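Long-range contacts in free methionine-R-sulfoxide reductase (Saccharomyces cerevisiae, PDB 3KO6), which catalyses the reversible reduction of the R-enantiomer of free methionine sulfoxide to methionine and helps protect the cell against oxidative stress: residues 130-135 against 149-154; 70-75 against 142-147; 23-28 against 54-59; 98-103 against 117-122. All coordinates share one frame; numbering follows the deposited sequence.

Interaction 1. Residues 130-135 against 149-154. With SME (methionine sulfoxide), chain C.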
loop_
_atom_site.group_PDB
_atom_site.type_symbol
_atom_site.label_atom_id
_atom_site.label_comp_id
_atom_site.label_asym_id
_atom_site.label_seq_id
_atom_site.Cartn_x
_atom_site.Cartn_y
_atom_site.Cartn_z
ATOM N N LYS A 130 -15.781 -0.303 12.690
ATOM C CA LYS A 130 -16.839 0.381 13.455
ATOM C C LYS A 130 -16.795 1.902 13.295
ATOM O O LYS A 130 -17.831 2.559 13.340
ATOM C CB LYS A 130 -16.770 0.036 14.942
ATOM C CG LYS A 130 -17.182 -1.369 15.307
ATOM C CD LYS A 130 -17.177 -1.541 16.823
ATOM C CE LYS A 130 -17.882 -2.814 17.268
ATOM N NZ LYS A 130 -17.028 -4.027 17.085
ATOM N N SER A 131 -15.609 2.482 13.126
ATOM C CA SER A 131 -15.554 3.933 12.900
ATOM C C SER A 131 -14.615 4.304 11.754
ATOM O O SER A 131 -13.800 3.479 11.331
ATOM C CB SER A 131 -15.203 4.691 14.184
ATOM O OG SER A 131 -13.916 4.348 14.662
ATOM N N GLU A 132 -14.740 5.537 11.256
ATOM C CA GLU A 132 -14.007 5.969 10.066
ATOM C C GLU A 132 -13.813 7.476 9.989
ATOM O O GLU A 132 -14.678 8.236 10.402
ATOM C CB GLU A 132 -14.740 5.481 8.808
ATOM C CG GLU A 132 -13.934 5.606 7.522
ATOM C CD GLU A 132 -14.593 4.988 6.296
ATOM O OE1 GLU A 132 -13.964 5.054 5.216
ATOM O OE2 GLU A 132 -15.717 4.443 6.395
ATOM N N ILE A 133 -12.667 7.906 9.468
ATOM C CA ILE A 133 -12.478 9.315 9.097
ATOM C C ILE A 133 -11.979 9.392 7.662
ATOM O O ILE A 133 -11.142 8.573 7.249
ATOM C CB ILE A 133 -11.492 10.070 10.024
ATOM C CG1 ILE A 133 -11.405 11.542 9.613
ATOM C CG2 ILE A 133 -10.106 9.461 9.962
ATOM C CD1 ILE A 133 -10.663 12.446 10.645
ATOM N N VAL A 134 -12.507 10.362 6.909
ATOM C CA VAL A 134 -12.068 10.625 5.536
ATOM C C VAL A 134 -11.851 12.104 5.355
ATOM O O VAL A 134 -12.693 12.918 5.740
ATOM C CB VAL A 134 -13.084 10.134 4.480
ATOM C CG1 VAL A 134 -12.608 10.478 3.080
ATOM C CG2 VAL A 134 -13.319 8.601 4.637
ATOM N N VAL A 135 -10.708 12.437 4.763
ATOM C CA VAL A 135 -10.290 13.809 4.547
ATOM C C VAL A 135 -9.969 13.957 3.071
ATOM O O VAL A 135 -9.172 13.182 2.549
ATOM C CB VAL A 135 -9.042 14.114 5.402
ATOM C CG1 VAL A 135 -8.475 15.485 5.075
ATOM C CG2 VAL A 135 -9.375 13.978 6.889
ATOM N N ASP A 149 -8.261 8.085 3.786
ATOM C CA ASP A 149 -9.233 7.280 4.514
ATOM C C ASP A 149 -8.573 6.429 5.590
ATOM O O ASP A 149 -7.523 5.796 5.355
ATOM C CB ASP A 149 -9.943 6.380 3.517
ATOM C CG ASP A 149 -11.088 5.606 4.134
ATOM O OD1 ASP A 149 -11.435 5.873 5.305
ATOM O OD2 ASP A 149 -11.645 4.735 3.440
ATOM N N ILE A 150 -9.181 6.419 6.774
ATOM C CA ILE A 150 -8.728 5.568 7.896
ATOM C C ILE A 150 -9.930 4.885 8.555
ATOM O O ILE A 150 -10.934 5.549 8.868
ATOM C CB ILE A 150 -7.978 6.366 9.005
ATOM C CG1 ILE A 150 -7.011 7.406 8.398
ATOM C CG2 ILE A 150 -7.253 5.404 9.965
ATOM C CD1 ILE A 150 -6.192 8.196 9.448
ATOM N N ASP A 151 -9.816 3.579 8.784
ATOM C CA ASP A 151 -10.839 2.820 9.489
ATOM C C ASP A 151 -10.367 2.340 10.856
ATOM O O ASP A 151 -9.199 1.953 11.023
ATOM C CB ASP A 151 -11.214 1.585 8.679
ATOM C CG ASP A 151 -11.868 1.916 7.361
ATOM O OD1 ASP A 151 -12.243 3.075 7.117
ATOM O OD2 ASP A 151 -12.016 0.992 6.562
ATOM N N CYS A 152 -11.289 2.294 11.813
ATOM C CA CYS A 152 -10.973 1.858 13.158
ATOM C C CYS A 152 -11.915 0.757 13.608
ATOM O O CYS A 152 -13.114 0.791 13.296
ATOM C CB CYS A 152 -11.047 3.042 14.112
ATOM S SG CYS A 152 -10.615 2.680 15.821
ATOM N N LEU A 153 -11.378 -0.210 14.351
ATOM C CA LEU A 153 -12.145 -1.357 14.829
ATOM C C LEU A 153 -13.009 -1.039 16.056
ATOM O O LEU A 153 -13.809 -1.872 16.495
ATOM C CB LEU A 153 -11.206 -2.542 15.106
ATOM C CG LEU A 153 -10.543 -3.222 13.900
ATOM C CD1 LEU A 153 -9.654 -4.357 14.333
ATOM C CD2 LEU A 153 -11.580 -3.730 12.905
ATOM N N ASP A 154 -12.830 0.157 16.611
ATOM C CA ASP A 154 -13.630 0.646 17.736
ATOM C C ASP A 154 -14.550 1.779 17.283
ATOM O O ASP A 154 -14.298 2.411 16.254
ATOM C CB ASP A 154 -12.730 1.128 18.883
ATOM C CG ASP A 154 -12.072 -0.023 19.654
ATOM O OD1 ASP A 154 -12.730 -1.064 19.867
ATOM O OD2 ASP A 154 -10.897 0.123 20.069
HETATM N N SME C . -13.099 2.380 0.922
HETATM C CA SME C . -13.558 2.592 2.318
HETATM C CB SME C . -15.080 2.616 2.288
HETATM C CG SME C . -15.662 3.559 3.357
HETATM S S SME C . -16.800 4.664 2.721
HETATM O OE SME C . -16.813 4.698 1.231
HETATM C CE SME C . -18.337 4.236 3.322
HETATM C C SME C . -13.000 1.553 3.262
HETATM O O SME C . -13.437 1.448 4.406
HETATM O OXT SME C . -12.080 0.718 2.933
#
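Lys130 N and Ser131 N both donate to Cys152 O, at 2.9 Å from Lys130 N and 3.0 Å from Ser131 N. Two residues thus face one, a classic beta bulge. The aliphatic chain of Lys130 runs past Leu153 O. Ser131 OG sits between its own backbone N and carbonyl carbon (chi1 63°). From there it donates to Asp154 O at 2.5 Å and also bonds to Gly157 N. Glu132 is extended (chi1 -168°) and brings its carboxylate to the bound methionine sulfoxide. Its OE1 lies 2.7 Å from Asp149 OD1, and the two carboxylates are nearly coplanar (18° apart). Asp151 runs alongside Glu132 with its carboxylate turned almost square to it, and its OD2 comes 2.6 Å from ligand atom O. Glu132 OE1 is 2.9 Å from ligand CG. Replacing Glu132 by alanine would probably leave ligand CG without this neighbour and the Asp149 carboxylate less fixed. Ile133 and Ile150 form a hydrogen-bonded pair with two backbone bonds. Their side chains lie side by side on the other face, with Ile133 CG2 3.9 Å from Ile150 CB, and Leu166 of helix 160-176 packs on both. Val134 CG2 meets Asp149 OD1 at 3.4 Å, back on the ligand's side. The whole is an antiparallel beta hairpin of the GAF sheet, helix-packed on its isoleucine face and acidic where it lines the substrate pocket.

Interaction 2. Residues 70-75 against 142-147. With SME (methionine sulfoxide), chain C.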
loop_
_atom_site.group_PDB
_atom_site.type_symbol
_atom_site.label_atom_id
_atom_site.label_comp_id
_atom_site.label_asym_id
_atom_site.label_seq_id
_atom_site.Cartn_x
_atom_site.Cartn_y
_atom_site.Cartn_z
ATOM N N TYR A 70 -7.962 6.880 -1.831
ATOM C CA TYR A 70 -8.628 6.705 -3.129
ATOM C C TYR A 70 -8.252 7.921 -3.943
ATOM O O TYR A 70 -7.992 8.991 -3.380
ATOM C CB TYR A 70 -10.150 6.606 -2.974
ATOM C CG TYR A 70 -10.574 5.261 -2.472
ATOM C CD1 TYR A 70 -10.347 4.893 -1.144
ATOM C CD2 TYR A 70 -11.160 4.331 -3.336
ATOM C CE1 TYR A 70 -10.696 3.642 -0.683
ATOM C CE2 TYR A 70 -11.511 3.081 -2.895
ATOM C CZ TYR A 70 -11.281 2.738 -1.563
ATOM O OH TYR A 70 -11.646 1.486 -1.102
ATOM N N VAL A 71 -8.209 7.763 -5.256
ATOM C CA VAL A 71 -7.775 8.835 -6.122
ATOM C C VAL A 71 -8.836 9.024 -7.185
ATOM O O VAL A 71 -9.444 8.057 -7.640
ATOM C CB VAL A 71 -6.359 8.532 -6.688
ATOM C CG1 VAL A 71 -6.136 9.122 -8.084
ATOM C CG2 VAL A 71 -5.293 9.022 -5.721
ATOM N N THR A 72 -9.082 10.280 -7.541
ATOM C CA THR A 72 -10.032 10.627 -8.592
ATOM C C THR A 72 -9.529 10.078 -9.918
ATOM O O THR A 72 -8.398 10.346 -10.322
ATOM C CB THR A 72 -10.235 12.145 -8.677
ATOM O OG1 THR A 72 -10.599 12.639 -7.386
ATOM C CG2 THR A 72 -11.326 12.484 -9.654
ATOM N N GLN A 73 -10.384 9.296 -10.572
ATOM C CA GLN A 73 -10.020 8.563 -11.773
ATOM C C GLN A 73 -9.658 9.515 -12.906
ATOM O O GLN A 73 -10.243 10.589 -13.024
ATOM C CB GLN A 73 -11.154 7.622 -12.179
ATOM C CG GLN A 73 -10.780 6.611 -13.251
ATOM C CD GLN A 73 -11.738 5.438 -13.311
ATOM O OE1 GLN A 73 -12.952 5.612 -13.459
ATOM N NE2 GLN A 73 -11.191 4.227 -13.201
ATOM N N ALA A 74 -8.674 9.111 -13.713
ATOM C CA ALA A 74 -8.173 9.906 -14.837
ATOM C C ALA A 74 -9.312 10.418 -15.711
ATOM O O ALA A 74 -9.581 11.623 -15.746
ATOM C CB ALA A 74 -7.177 9.087 -15.679
ATOM N N SER A 75 -9.989 9.490 -16.383
ATOM C CA SER A 75 -10.980 9.820 -17.404
ATOM C C SER A 75 -12.254 10.471 -16.847
ATOM O O SER A 75 -12.753 11.453 -17.412
ATOM C CB SER A 75 -11.329 8.570 -18.227
ATOM O OG SER A 75 -11.719 7.489 -17.386
ATOM N N GLY A 142 -9.286 23.907 -6.377
ATOM C CA GLY A 142 -10.387 23.535 -5.485
ATOM C C GLY A 142 -11.111 22.227 -5.796
ATOM O O GLY A 142 -12.186 21.980 -5.246
ATOM N N LYS A 143 -10.529 21.391 -6.660
ATOM C CA LYS A 143 -11.132 20.107 -7.036
ATOM C C LYS A 143 -10.598 18.941 -6.212
ATOM O O LYS A 143 -9.436 18.948 -5.780
ATOM C CB LYS A 143 -10.946 19.817 -8.533
ATOM C CG LYS A 143 -11.989 20.510 -9.423
ATOM C CD LYS A 143 -11.793 20.149 -10.906
ATOM C CE LYS A 143 -12.994 20.600 -11.746
ATOM N NZ LYS A 143 -13.376 22.020 -11.492
ATOM N N THR A 144 -11.459 17.950 -5.996
ATOM C CA THR A 144 -11.107 16.732 -5.278
ATOM C C THR A 144 -10.173 15.838 -6.101
ATOM O O THR A 144 -10.540 15.370 -7.178
ATOM C CB THR A 144 -12.380 15.939 -4.894
ATOM O OG1 THR A 144 -13.150 16.693 -3.951
ATOM C CG2 THR A 144 -12.020 14.583 -4.278
ATOM N N LEU A 145 -8.969 15.606 -5.584
ATOM C CA LEU A 145 -7.966 14.791 -6.280
ATOM C C LEU A 145 -7.954 13.352 -5.776
ATOM O O LEU A 145 -7.448 12.445 -6.451
ATOM C CB LEU A 145 -6.565 15.405 -6.144
ATOM C CG LEU A 145 -6.289 16.738 -6.840
ATOM C CD1 LEU A 145 -4.951 17.267 -6.406
ATOM C CD2 LEU A 145 -6.352 16.606 -8.355
ATOM N N GLY A 146 -8.513 13.173 -4.582
ATOM C CA GLY A 146 -8.606 11.897 -3.906
ATOM C C GLY A 146 -8.976 12.122 -2.446
ATOM O O GLY A 146 -9.281 13.244 -2.030
ATOM N N VAL A 147 -8.946 11.053 -1.660
ATOM C CA VAL A 147 -9.310 11.133 -0.244
ATOM C C VAL A 147 -8.298 10.377 0.600
ATOM O O VAL A 147 -7.713 9.394 0.159
ATOM C CB VAL A 147 -10.732 10.538 0.024
ATOM C CG1 VAL A 147 -11.816 11.319 -0.719
ATOM C CG2 VAL A 147 -10.801 9.045 -0.354
HETATM N N SME C . -13.099 2.380 0.922
HETATM C CA SME C . -13.558 2.592 2.318
HETATM C CB SME C . -15.080 2.616 2.288
HETATM C CG SME C . -15.662 3.559 3.357
HETATM S S SME C . -16.800 4.664 2.721
HETATM O OE SME C . -16.813 4.698 1.231
HETATM C CE SME C . -18.337 4.236 3.322
HETATM C C SME C . -13.000 1.553 3.262
HETATM O O SME C . -13.437 1.448 4.406
HETATM O OXT SME C . -12.080 0.718 2.933
#
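The two central strands of the antiparallel GAF sheet, 64-72 and 144-152, meet here through Tyr70 with Val147 and Val71 with Gly146. Tyr70 and Val147 are a hydrogen-bonded pair. Val147 N donates to Tyr70 O at 2.8 Å, and Tyr70 N returns a longer bond to Val147 O. On the same face Val147 CG2 rests against Tyr70 CB at 3.6 Å. The ring then turns off toward the ligand. Its OH bonds to Cys91 O and lies 2.6 Å from N of the bound methionine sulfoxide. Val71 and Gly146 are a non-hydrogen-bonded pair with CA atoms 3.9 Å apart. A side chain at Gly146 would collide with Tyr70 O, so glycine permits this approach. Thr72 grips two successive carbonyls. Its N donates to Leu145 O at 2.9 Å. With OG1 beside the backbone N (chi1 -54°), the hydroxyl donates to Thr144 O at 2.7 Å, arriving from above the carbonyl plane. Thr144 OG1 bonds instead to Ala105 O. A valine at Thr72 would probably leave Thr144 O without its hydroxyl partner, with the Thr72 N bond left to hold this end. The arrangement is that of a GAF domain, with paired inner strands carrying a ligand-pocket residue at Tyr70.

Interaction 3. Residues 23-28 against 54-59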
loop_
_atom_site.group_PDB
_atom_site.type_symbol
_atom_site.label_atom_id
_atom_site.label_comp_id
_atom_site.label_asym_id
_atom_site.label_seq_id
_atom_site.Cartn_x
_atom_site.Cartn_y
_atom_site.Cartn_z
ATOM N N GLU A 23 3.195 15.355 19.071
ATOM C CA GLU A 23 4.562 15.060 18.630
ATOM C C GLU A 23 4.612 14.026 17.508
ATOM O O GLU A 23 5.290 14.235 16.503
ATOM C CB GLU A 23 5.423 14.567 19.790
ATOM C CG GLU A 23 5.649 15.547 20.904
ATOM C CD GLU A 23 6.610 14.997 21.936
ATOM O OE1 GLU A 23 6.131 14.418 22.935
ATOM O OE2 GLU A 23 7.843 15.121 21.735
ATOM N N ILE A 24 3.903 12.912 17.700
ATOM C CA ILE A 24 3.798 11.846 16.694
ATOM C C ILE A 24 3.287 12.357 15.340
ATOM O O ILE A 24 3.896 12.085 14.301
ATOM C CB ILE A 24 2.924 10.656 17.190
ATOM C CG1 ILE A 24 3.638 9.903 18.315
ATOM C CG2 ILE A 24 2.599 9.689 16.046
ATOM C CD1 ILE A 24 2.711 9.029 19.153
ATOM N N LEU A 25 2.190 13.106 15.355
ATOM C CA LEU A 25 1.615 13.608 14.114
ATOM C C LEU A 25 2.466 14.693 13.451
ATOM O O LEU A 25 2.548 14.768 12.219
ATOM C CB LEU A 25 0.168 14.068 14.325
ATOM C CG LEU A 25 -0.808 13.007 14.860
ATOM C CD1 LEU A 25 -2.222 13.551 14.943
ATOM C CD2 LEU A 25 -0.763 11.711 14.047
ATOM N N GLU A 26 3.105 15.520 14.268
ATOM C CA GLU A 26 4.026 16.528 13.767
ATOM C C GLU A 26 5.231 15.834 13.122
ATOM O O GLU A 26 5.637 16.205 12.020
ATOM C CB GLU A 26 4.415 17.512 14.877
ATOM C CG GLU A 26 4.916 18.874 14.402
ATOM C CD GLU A 26 4.058 19.525 13.314
ATOM O OE1 GLU A 26 2.906 19.940 13.598
ATOM O OE2 GLU A 26 4.567 19.643 12.169
ATOM N N GLN A 27 5.759 14.797 13.774
ATOM C CA GLN A 27 6.776 13.930 13.171
ATOM C C GLN A 27 6.348 13.291 11.845
ATOM O O GLN A 27 7.128 13.252 10.890
ATOM C CB GLN A 27 7.202 12.835 14.137
ATOM C CG GLN A 27 8.595 13.017 14.673
ATOM C CD GLN A 27 9.063 11.839 15.509
ATOM O OE1 GLN A 27 8.872 10.669 15.142
ATOM N NE2 GLN A 27 9.691 12.143 16.643
ATOM N N LEU A 28 5.119 12.778 11.799
ATOM C CA LEU A 28 4.553 12.257 10.562
ATOM C C LEU A 28 4.682 13.253 9.397
ATOM O O LEU A 28 5.211 12.897 8.339
ATOM C CB LEU A 28 3.089 11.835 10.770
ATOM C CG LEU A 28 2.459 11.019 9.634
ATOM C CD1 LEU A 28 1.517 9.984 10.185
ATOM C CD2 LEU A 28 1.766 11.912 8.603
ATOM N N TRP A 54 -0.455 4.547 9.104
ATOM C CA TRP A 54 -0.663 3.269 9.801
ATOM C C TRP A 54 0.152 3.169 11.080
ATOM O O TRP A 54 -0.397 2.859 12.128
ATOM C CB TRP A 54 -0.357 2.073 8.882
ATOM C CG TRP A 54 -0.491 0.704 9.558
ATOM C CD1 TRP A 54 0.468 0.053 10.297
ATOM C CD2 TRP A 54 -1.639 -0.163 9.548
ATOM N NE1 TRP A 54 -0.020 -1.149 10.750
ATOM C CE2 TRP A 54 -1.303 -1.312 10.298
ATOM C CE3 TRP A 54 -2.914 -0.082 8.978
ATOM C CZ2 TRP A 54 -2.202 -2.367 10.501
ATOM C CZ3 TRP A 54 -3.813 -1.140 9.181
ATOM C CH2 TRP A 54 -3.448 -2.263 9.940
ATOM N N HIS A 55 1.460 3.424 11.008
ATOM C CA HIS A 55 2.300 3.235 12.191
ATOM C C HIS A 55 2.103 4.293 13.250
ATOM O O HIS A 55 2.226 4.006 14.433
ATOM C CB HIS A 55 3.765 3.082 11.832
ATOM C CG HIS A 55 4.066 1.800 11.131
ATOM N ND1 HIS A 55 3.957 1.658 9.763
ATOM C CD2 HIS A 55 4.439 0.589 11.610
ATOM C CE1 HIS A 55 4.267 0.419 9.425
ATOM N NE2 HIS A 55 4.561 -0.250 10.529
ATOM N N ALA A 56 1.792 5.510 12.824
ATOM C CA ALA A 56 1.474 6.594 13.759
ATOM C C ALA A 56 0.290 6.203 14.633
ATOM O O ALA A 56 0.357 6.309 15.859
ATOM C CB ALA A 56 1.172 7.891 13.009
ATOM N N TYR A 57 -0.782 5.733 13.994
ATOM C CA TYR A 57 -2.008 5.429 14.716
ATOM C C TYR A 57 -1.878 4.199 15.588
ATOM O O TYR A 57 -2.505 4.135 16.652
ATOM C CB TYR A 57 -3.234 5.401 13.783
ATOM C CG TYR A 57 -3.737 6.812 13.545
ATOM C CD1 TYR A 57 -3.199 7.599 12.537
ATOM C CD2 TYR A 57 -4.700 7.378 14.383
ATOM C CE1 TYR A 57 -3.633 8.910 12.343
ATOM C CE2 TYR A 57 -5.145 8.686 14.200
ATOM C CZ TYR A 57 -4.605 9.446 13.176
ATOM O OH TYR A 57 -5.024 10.748 12.986
ATOM N N LYS A 58 -1.045 3.249 15.159
ATOM C CA LYS A 58 -0.764 2.066 15.975
ATOM C C LYS A 58 0.002 2.491 17.209
ATOM O O LYS A 58 -0.250 2.014 18.316
ATOM C CB LYS A 58 0.014 1.000 15.199
ATOM C CG LYS A 58 -0.872 0.213 14.256
ATOM C CD LYS A 58 -0.814 -1.264 14.539
ATOM C CE LYS A 58 -2.092 -1.937 14.058
ATOM N NZ LYS A 58 -2.199 -3.387 14.459
ATOM N N SER A 59 0.914 3.431 16.999
ATOM C CA SER A 59 1.738 3.986 18.063
ATOM C C SER A 59 0.847 4.745 19.049
ATOM O O SER A 59 1.102 4.747 20.247
ATOM C CB SER A 59 2.821 4.888 17.454
ATOM O OG SER A 59 3.689 5.392 18.447
#
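Ile24 has CG1 beside its backbone N (chi1 -69°), and this leaves the CG2 branch directed at Ala56. Ile24 CG2 meets Ala56 CB at 3.8 Å. The longer branch runs on toward the end of the other helix, where Ile24 CD1 lies 3.8 Å from Ser59 OG. One turn further on, Leu28 swings its CG opposite the backbone N (chi1 -168°). That carries Leu28 CD1 to Ala56 CB, at 3.5 Å. Ala56 CB is held by two side chains one helical turn apart. Leu25 approaches from the flank. Its CD2 is 4.4 Å from Ala56 CB and comes as near to Tyr57 CE1, obliquely to the ring. Helices 21-36 and 42-59 run antiparallel in these segments (172°), with axes 10.1 Å apart. Phe165 of helix 160-176 touches Leu25, Leu28 and Tyr57, so a third helix closes this side. The polar ends find partners outside the pair: Tyr57 OH bonds to Asp162 and Ser59 OG to Tyr15 O. Between the two segments the contact is apolar packing, with nothing directional to fix it. Its fit probably rests on how the branched side chains of Ile24, Leu25 and Leu28 settle around the small Ala56.

Interaction 4. Residues 98-103 against 117-122. With SME (methionine sulfoxide), chain C.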
loop_
_atom_site.group_PDB
_atom_site.type_symbol
_atom_site.label_atom_id
_atom_site.label_comp_id
_atom_site.label_asym_id
_atom_site.label_seq_id
_atom_site.Cartn_x
_atom_site.Cartn_y
_atom_site.Cartn_z
ATOM N N LYS A 98 -21.163 8.626 -2.806
ATOM C CA LYS A 98 -21.447 7.320 -2.198
ATOM C C LYS A 98 -20.550 6.967 -1.023
ATOM O O LYS A 98 -19.322 6.979 -1.139
ATOM C CB LYS A 98 -21.380 6.198 -3.248
ATOM C CG LYS A 98 -22.467 6.260 -4.325
ATOM C CD LYS A 98 -23.875 6.184 -3.739
ATOM C CE LYS A 98 -24.952 6.094 -4.840
ATOM N NZ LYS A 98 -24.943 7.266 -5.766
ATOM N N GLY A 99 -21.180 6.623 0.100
ATOM C CA GLY A 99 -20.454 6.231 1.313
ATOM C C GLY A 99 -19.583 7.353 1.879
ATOM O O GLY A 99 -19.563 8.467 1.354
ATOM N N VAL A 100 -18.850 7.076 2.946
ATOM C CA VAL A 100 -18.046 8.113 3.571
ATOM C C VAL A 100 -17.029 8.704 2.593
ATOM O O VAL A 100 -16.955 9.919 2.473
ATOM C CB VAL A 100 -17.369 7.630 4.849
ATOM C CG1 VAL A 100 -16.734 8.814 5.572
ATOM C CG2 VAL A 100 -18.384 6.927 5.752
ATOM N N CYS A 101 -16.290 7.855 1.871
ATOM C CA CYS A 101 -15.289 8.312 0.884
ATOM C C CYS A 101 -15.865 9.183 -0.227
ATOM O O CYS A 101 -15.361 10.280 -0.472
ATOM C CB CYS A 101 -14.520 7.143 0.286
ATOM S SG CYS A 101 -13.348 6.404 1.447
ATOM N N GLY A 102 -16.924 8.721 -0.877
ATOM C CA GLY A 102 -17.594 9.520 -1.897
ATOM C C GLY A 102 -18.270 10.776 -1.365
ATOM O O GLY A 102 -18.482 11.729 -2.119
ATOM N N THR A 103 -18.630 10.781 -0.079
ATOM C CA THR A 103 -19.276 11.940 0.534
ATOM C C THR A 103 -18.238 13.043 0.717
ATOM O O THR A 103 -18.477 14.192 0.354
ATOM C CB THR A 103 -19.939 11.583 1.891
ATOM O OG1 THR A 103 -20.916 10.557 1.694
ATOM C CG2 THR A 103 -20.616 12.798 2.538
ATOM N N ASN A 117 -22.119 1.537 10.968
ATOM C CA ASN A 117 -23.334 0.784 10.773
ATOM C C ASN A 117 -24.583 1.657 10.927
ATOM O O ASN A 117 -25.655 1.276 10.451
ATOM C CB ASN A 117 -23.350 -0.438 11.692
ATOM C CG ASN A 117 -22.155 -1.365 11.435
ATOM O OD1 ASN A 117 -21.908 -1.780 10.296
ATOM N ND2 ASN A 117 -21.407 -1.679 12.491
ATOM N N LYS A 118 -24.424 2.832 11.549
ATOM C CA LYS A 118 -25.512 3.814 11.672
ATOM C C LYS A 118 -25.453 4.918 10.615
ATOM O O LYS A 118 -26.211 5.897 10.683
ATOM C CB LYS A 118 -25.556 4.433 13.081
ATOM C CG LYS A 118 -26.102 3.501 14.149
ATOM C CD LYS A 118 -25.876 4.058 15.537
ATOM C CE LYS A 118 -26.381 3.106 16.604
ATOM N NZ LYS A 118 -26.312 3.758 17.933
ATOM N N TYR A 119 -24.568 4.748 9.639
ATOM C CA TYR A 119 -24.350 5.738 8.589
ATOM C C TYR A 119 -25.002 5.267 7.294
ATOM O O TYR A 119 -24.474 4.358 6.633
ATOM C CB TYR A 119 -22.841 5.939 8.388
ATOM C CG TYR A 119 -22.430 7.038 7.429
ATOM C CD1 TYR A 119 -22.194 8.335 7.894
ATOM C CD2 TYR A 119 -22.240 6.777 6.069
ATOM C CE1 TYR A 119 -21.794 9.353 7.022
ATOM C CE2 TYR A 119 -21.853 7.784 5.187
ATOM C CZ TYR A 119 -21.627 9.067 5.674
ATOM O OH TYR A 119 -21.240 10.075 4.820
ATOM N N PRO A 120 -26.152 5.872 6.918
ATOM C CA PRO A 120 -26.847 5.410 5.702
ATOM C C PRO A 120 -25.941 5.534 4.483
ATOM O O PRO A 120 -25.360 6.594 4.260
ATOM C CB PRO A 120 -28.044 6.363 5.561
ATOM C CG PRO A 120 -28.020 7.261 6.733
ATOM C CD PRO A 120 -26.758 7.076 7.510
ATOM N N GLY A 121 -25.795 4.456 3.723
ATOM C CA GLY A 121 -24.984 4.505 2.509
ATOM C C GLY A 121 -23.553 4.017 2.665
ATOM O O GLY A 121 -22.812 3.932 1.688
ATOM N N HIS A 122 -23.174 3.692 3.898
ATOM C CA HIS A 122 -21.838 3.211 4.210
ATOM C C HIS A 122 -21.406 2.051 3.318
ATOM O O HIS A 122 -22.129 1.058 3.165
ATOM C CB HIS A 122 -21.750 2.780 5.674
ATOM C CG HIS A 122 -20.399 2.279 6.071
ATOM N ND1 HIS A 122 -20.151 0.957 6.371
ATOM C CD2 HIS A 122 -19.215 2.923 6.200
ATOM C CE1 HIS A 122 -18.875 0.809 6.674
ATOM N NE2 HIS A 122 -18.284 1.985 6.574
HETATM N N SME C . -13.099 2.380 0.922
HETATM C CA SME C . -13.558 2.592 2.318
HETATM C CB SME C . -15.080 2.616 2.288
HETATM C CG SME C . -15.662 3.559 3.357
HETATM S S SME C . -16.800 4.664 2.721
HETATM O OE SME C . -16.813 4.698 1.231
HETATM C CE SME C . -18.337 4.236 3.322
HETATM C C SME C . -13.000 1.553 3.262
HETATM O O SME C . -13.437 1.448 4.406
HETATM O OXT SME C . -12.080 0.718 2.933
#
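Tyr119 OH donates to Thr103 OG1, and the same hydroxyl donates in turn to Gly99 O. This two-step chain joins two parts of the GAF domain: helix 99-107, and the type II beta turn formed by Tyr119 to His122 in the loop between strands 111-113 and 131-138. The tyrosine bond measures 3.2 Å from Tyr119 OH to Thr103 OG1. The second is 2.5 Å from Thr103 OG1 to Gly99 O, with the donor above the carbonyl plane. Thr103 N also donates to Gly99 O, so this carbonyl accepts twice from one residue. Tyr119 extends its ring toward the helix with CG opposite the backbone N (chi1 -174°). Val100 CG2 lies over one face of that ring in a CH-pi contact, 3.9 Å from the centroid and 22° off the ring normal. Thr103 OG1 is at the ring's edge. The same Val100 methyl sits at the edge of the His122 ring, 4.1 Å from His122 CD2. The backbones also come close, with Gly99 CA 3.3 Å from Gly121 O. Gly99 has positive phi, and a side chain there would run into ligand atom CE. Together the helix and the turn lie against the sulfoxide end of the bound methionine sulfoxide. Glu132 of strand 131-138 touches both Val100 and His122 and so borders the same place. The ligand's oxygen OE lies 3.3 Å from Cys101 N, and its methyl CE is 3.3 Å from His122 CD2.

Interactions 1, 2 and 4 all touch the bound methionine sulfoxide and surround one pocket. Interaction 1 supplies carboxylates, interaction 2 a tyrosine near the amino group, and interaction 4 the surroundings of the sulfoxide. Interactions 1 and 4 have centres about 11 Å apart and meet at Asp149 OD2 and Cys101 SG, 3.1 Å apart. Interactions 1 and 2 share strand 144-152 and touch where Val134 CG1 lies 3.6 Å from Val147 CB. Along the chain, interaction 4 is nested inside the loop closed by interaction 2. Interaction 3 lies apart, its nearest atoms about 12 Å from interaction 2 and about 14 Å from interaction 4, but Tyr57 CE1 reaches Ile150 CD1 of interaction 1 at 3.9 Å.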